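Local coordinates for cpftsy (Physcomitrella patens, PDB 4AK9), which probably serves as the chloroplast signal recognition particle receptor, a SIMIBI-class GTPase acting in protein targeting to the thylakoid membrane, at residues P116-I121 and Q190-A195; T130-K135 and D302-F307. One frame throughout, in Å; residues are numbered along the deposited sequence.

In the fold
Strand 117-123, in the GTPase part of the chain, carries the first half of contact 1 near its start. The chain then runs through a P-loop-like turn into helix 126-142, which supplies the first half of contact 2. Contact 1 closes first, when helix 184-197 comes back to the start of that strand. Contact 2 closes only near the C terminus, at the short strand 304-306. The segments alternate along the chain, so the two contacts cross. Their centres lie about 19 Å apart. They also meet directly, I121 CG1 lying 3.4 Å from L133 CD1. Together they tie two helices to one sheet, at an inner strand and at the outermost strand 304-306.

Contact 1 of 2, residues P116-I121 and Q190-A195; sequences PAVLMI and QAVRRA
This is a small, buried, apolar contact between a sheet strand and a helix of the GTPase domain. P116, just before strand 117-123, and V118, its second residue, meet V192 and A195 on helix 184-197. The two segments bury 156 Å² and share no hydrogen bond. P116 follows a cis peptide bond, and its CB points toward the helix. The ring presents its CB and CG to the methyl of A195, with P116 CG 3.8 Å from A195 CB. P116 CB is 4.0 Å from the same methyl, so the CB-CG bond of the ring packs on it. Two residues on, V118 makes a looser methyl-to-methyl touch, V118 CG2 lying 4.2 Å from V192 CG2. Both valines hold CG1 anti to the backbone N (chi1 176° and 180°), which leaves the touching CG2 branches anti to the carbonyl carbon. V192 sits one helical turn before A195, on the same side of the helix. Both touches are between apolar side chains. L232 packs on both P116 and V192. V203 of strand 202-205 touches V118 and A195, and this strand pairs with 117-123 through backbone hydrogen bonds. A195 also reaches L148 of strand 147-150, so helix 184-197 lies against three strands.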
# COMPACT_ATOMS: atom_id res chain seq x y z
N PRO A 116 24.60 25.79 -19.37
CA PRO A 116 23.95 24.48 -19.28
C PRO A 116 22.78 24.47 -18.30
O PRO A 116 22.80 25.22 -17.31
CB PRO A 116 25.07 23.59 -18.73
CG PRO A 116 25.89 24.51 -17.89
CD PRO A 116 25.80 25.88 -18.51
N ALA A 117 21.77 23.65 -18.59
CA ALA A 117 20.80 23.29 -17.55
C ALA A 117 21.43 22.22 -16.66
O ALA A 117 22.30 21.44 -17.11
CB ALA A 117 19.50 22.77 -18.17
N VAL A 118 21.01 22.17 -15.40
CA VAL A 118 21.56 21.21 -14.47
C VAL A 118 20.41 20.46 -13.77
O VAL A 118 19.53 21.08 -13.16
CB VAL A 118 22.47 21.85 -13.42
CG1 VAL A 118 22.96 20.81 -12.40
CG2 VAL A 118 23.69 22.52 -14.10
N LEU A 119 20.41 19.13 -13.89
CA LEU A 119 19.35 18.31 -13.28
C LEU A 119 20.00 17.45 -12.21
O LEU A 119 20.95 16.69 -12.49
CB LEU A 119 18.73 17.40 -14.35
CG LEU A 119 17.56 17.84 -15.24
CD1 LEU A 119 17.68 19.26 -15.68
CD2 LEU A 119 17.44 16.93 -16.44
N MET A 120 19.54 17.57 -10.96
CA MET A 120 20.02 16.68 -9.92
C MET A 120 19.03 15.53 -9.72
O MET A 120 17.83 15.74 -9.66
CB MET A 120 20.22 17.42 -8.59
CG MET A 120 21.38 18.40 -8.62
SD MET A 120 21.39 19.39 -7.10
CE MET A 120 22.03 18.25 -5.87
N ILE A 121 19.55 14.31 -9.70
CA ILE A 121 18.71 13.12 -9.53
C ILE A 121 18.92 12.66 -8.09
O ILE A 121 20.07 12.43 -7.64
CB ILE A 121 19.13 11.99 -10.49
CG1 ILE A 121 19.04 12.42 -11.96
CG2 ILE A 121 18.40 10.66 -10.17
CD1 ILE A 121 17.87 13.27 -12.37
N GLN A 190 32.83 20.54 -10.00
CA GLN A 190 33.73 20.30 -11.12
C GLN A 190 32.96 20.03 -12.42
O GLN A 190 33.31 20.56 -13.47
CB GLN A 190 34.66 19.13 -10.80
CG GLN A 190 35.66 18.79 -11.91
CD GLN A 190 36.57 17.63 -11.52
OE1 GLN A 190 36.71 17.30 -10.33
NE2 GLN A 190 37.20 17.01 -12.52
N ALA A 191 31.90 19.22 -12.36
CA ALA A 191 31.14 18.96 -13.58
C ALA A 191 30.39 20.19 -14.05
O ALA A 191 30.28 20.41 -15.25
CB ALA A 191 30.15 17.81 -13.35
N VAL A 192 29.83 20.97 -13.12
CA VAL A 192 29.10 22.15 -13.57
C VAL A 192 30.05 23.16 -14.23
O VAL A 192 29.73 23.72 -15.29
CB VAL A 192 28.27 22.80 -12.46
CG1 VAL A 192 27.55 24.00 -13.01
CG2 VAL A 192 27.23 21.77 -11.95
N ARG A 193 31.21 23.35 -13.61
CA ARG A 193 32.22 24.27 -14.17
C ARG A 193 32.62 23.83 -15.56
O ARG A 193 32.68 24.64 -16.48
CB ARG A 193 33.46 24.30 -13.27
CG ARG A 193 33.24 25.03 -11.96
CD ARG A 193 34.58 25.38 -11.31
NE ARG A 193 35.40 24.20 -11.00
CZ ARG A 193 35.32 23.53 -9.86
NH1 ARG A 193 34.46 23.91 -8.92
NH2 ARG A 193 36.10 22.47 -9.64
N ARG A 194 32.88 22.53 -15.70
CA ARG A 194 33.29 21.98 -16.98
C ARG A 194 32.22 22.17 -18.04
O ARG A 194 32.52 22.44 -19.20
CB ARG A 194 33.66 20.49 -16.84
CG ARG A 194 34.00 19.85 -18.17
CD ARG A 194 34.61 18.46 -18.03
NE ARG A 194 34.57 17.78 -19.32
CZ ARG A 194 34.68 16.47 -19.49
NH1 ARG A 194 34.86 15.68 -18.44
NH2 ARG A 194 34.61 15.96 -20.71
N ALA A 195 30.96 22.06 -17.64
CA ALA A 195 29.89 22.21 -18.59
C ALA A 195 29.76 23.65 -19.06
O ALA A 195 29.39 23.89 -20.20
CB ALA A 195 28.58 21.78 -17.99

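Contact 2 of 2, residues T130-K135 and D302-F307; sequences TTTLGK and DDLQPF
Segment 130-135 is helical, within helix 126-142, and segment 302-307 runs from a turn into the short strand 304-306. The backbones come closest at K135 and L304, whose CA atoms are 6.4 Å apart. No hydrogen bond joins the two segments, which bury 204 Å² between them. L304 and K135 carry most of the contact. The leucine CG stands anti to the backbone N (chi1 -176°), and CD2 reaches the last turn of the segment. L304 CD2 lies 3.9 Å from K135 CB and 4.0 Å from the carbonyl oxygen T132 O. T132 also offers its methyl, with T132 CG2 4.2 Å from L304 CD2. L304 CB meets K135 twice, at 3.9 Å from K135 CB and 4.0 Å from K135 CD. The lysine chain is extended beyond CG, and its aliphatic part crosses the leucine at a slant. Its ammonium passes on to D303, where K135 NZ is 4.2 Å from D303 CB. The D303 carboxylate is not in contact with it. Instead, G300 holds both polar ends, its carbonyl bonding K135 NZ and its amide D303 OD2. Within the turn, Q305 NE2 donates to D302 O at 2.8 Å, the oxygen lying in the plane of the glutamine amide. This bond ties the strand back to the turn before it. The sequence around T130 is consistent with a Walker A motif. I268 of strand 266-270 touches both T132 and L304, and L304 also packs on F294. Strand 304-306 runs antiparallel to 292-296 at the end of the sheet within this chain, and helix 126-142 lies over the sheet face that L304 and I268 share.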
# COMPACT_ATOMS: atom_id res chain seq x y z
N THR A 130 20.72 5.38 -10.97
CA THR A 130 21.72 5.23 -12.04
C THR A 130 21.05 4.89 -13.37
O THR A 130 21.30 5.52 -14.40
CB THR A 130 22.76 4.14 -11.69
OG1 THR A 130 23.42 4.50 -10.47
CG2 THR A 130 23.78 4.04 -12.79
N THR A 131 20.16 3.90 -13.33
CA THR A 131 19.43 3.50 -14.52
C THR A 131 18.60 4.65 -15.06
O THR A 131 18.60 4.91 -16.26
CB THR A 131 18.49 2.31 -14.18
OG1 THR A 131 19.29 1.17 -13.88
CG2 THR A 131 17.60 1.99 -15.35
N THR A 132 17.91 5.37 -14.17
CA THR A 132 17.08 6.49 -14.62
C THR A 132 17.91 7.58 -15.31
O THR A 132 17.48 8.13 -16.34
CB THR A 132 16.25 7.08 -13.46
OG1 THR A 132 15.42 6.04 -12.93
CG2 THR A 132 15.34 8.24 -13.96
N LEU A 133 19.04 7.88 -14.70
CA LEU A 133 20.04 8.82 -15.20
C LEU A 133 20.42 8.43 -16.64
O LEU A 133 20.42 9.25 -17.54
CB LEU A 133 21.26 8.76 -14.27
CG LEU A 133 21.91 10.05 -13.73
CD1 LEU A 133 21.22 11.26 -14.26
CD2 LEU A 133 21.92 10.06 -12.20
N GLY A 134 20.74 7.15 -16.85
CA GLY A 134 21.08 6.67 -18.19
C GLY A 134 19.95 6.83 -19.19
O GLY A 134 20.17 7.28 -20.33
N LYS A 135 18.72 6.49 -18.78
CA LYS A 135 17.63 6.60 -19.71
C LYS A 135 17.25 8.04 -19.99
O LYS A 135 16.74 8.34 -21.09
CB LYS A 135 16.41 5.82 -19.20
CG LYS A 135 16.67 4.31 -19.02
CD LYS A 135 15.34 3.56 -18.78
CE LYS A 135 15.60 2.17 -18.26
NZ LYS A 135 14.34 1.30 -18.31
N ASP A 302 14.33 2.73 -23.77
CA ASP A 302 13.34 3.74 -24.15
C ASP A 302 12.08 3.65 -23.28
O ASP A 302 11.06 4.29 -23.56
CB ASP A 302 13.01 3.62 -25.64
CG ASP A 302 14.19 4.02 -26.55
OD1 ASP A 302 14.74 5.13 -26.36
OD2 ASP A 302 14.57 3.22 -27.43
N ASP A 303 12.14 2.85 -22.23
CA ASP A 303 10.95 2.61 -21.42
C ASP A 303 10.71 3.65 -20.31
O ASP A 303 9.84 3.48 -19.47
CB ASP A 303 10.97 1.20 -20.85
CG ASP A 303 10.71 0.14 -21.93
OD1 ASP A 303 10.11 0.51 -22.97
OD2 ASP A 303 11.10 -1.03 -21.72
N LEU A 304 11.49 4.72 -20.32
CA LEU A 304 11.26 5.86 -19.43
C LEU A 304 10.47 6.88 -20.22
O LEU A 304 10.95 7.45 -21.20
CB LEU A 304 12.58 6.47 -18.97
CG LEU A 304 12.43 7.60 -17.95
CD1 LEU A 304 12.00 7.03 -16.58
CD2 LEU A 304 13.76 8.35 -17.85
N GLN A 305 9.22 7.09 -19.82
CA GLN A 305 8.32 7.91 -20.63
C GLN A 305 7.93 9.17 -19.89
O GLN A 305 7.75 9.14 -18.67
CB GLN A 305 7.07 7.11 -21.00
CG GLN A 305 7.35 6.00 -22.01
CD GLN A 305 7.82 6.58 -23.34
OE1 GLN A 305 7.22 7.53 -23.85
NE2 GLN A 305 8.90 6.03 -23.89
N PRO A 306 7.78 10.28 -20.63
CA PRO A 306 7.33 11.53 -20.01
C PRO A 306 5.88 11.34 -19.57
O PRO A 306 5.11 10.65 -20.26
CB PRO A 306 7.44 12.56 -21.14
CG PRO A 306 7.39 11.72 -22.42
CD PRO A 306 8.09 10.44 -22.06
N PHE A 307 5.50 11.91 -18.43
CA PHE A 307 4.17 11.69 -17.92
C PHE A 307 3.14 12.62 -18.57
O PHE A 307 3.38 13.80 -18.79
CB PHE A 307 4.16 11.88 -16.39
CG PHE A 307 2.84 11.53 -15.76
CD1 PHE A 307 2.49 10.21 -15.59
CD2 PHE A 307 1.97 12.53 -15.35
CE1 PHE A 307 1.25 9.86 -15.02
CE2 PHE A 307 0.76 12.19 -14.76
CZ PHE A 307 0.40 10.86 -14.61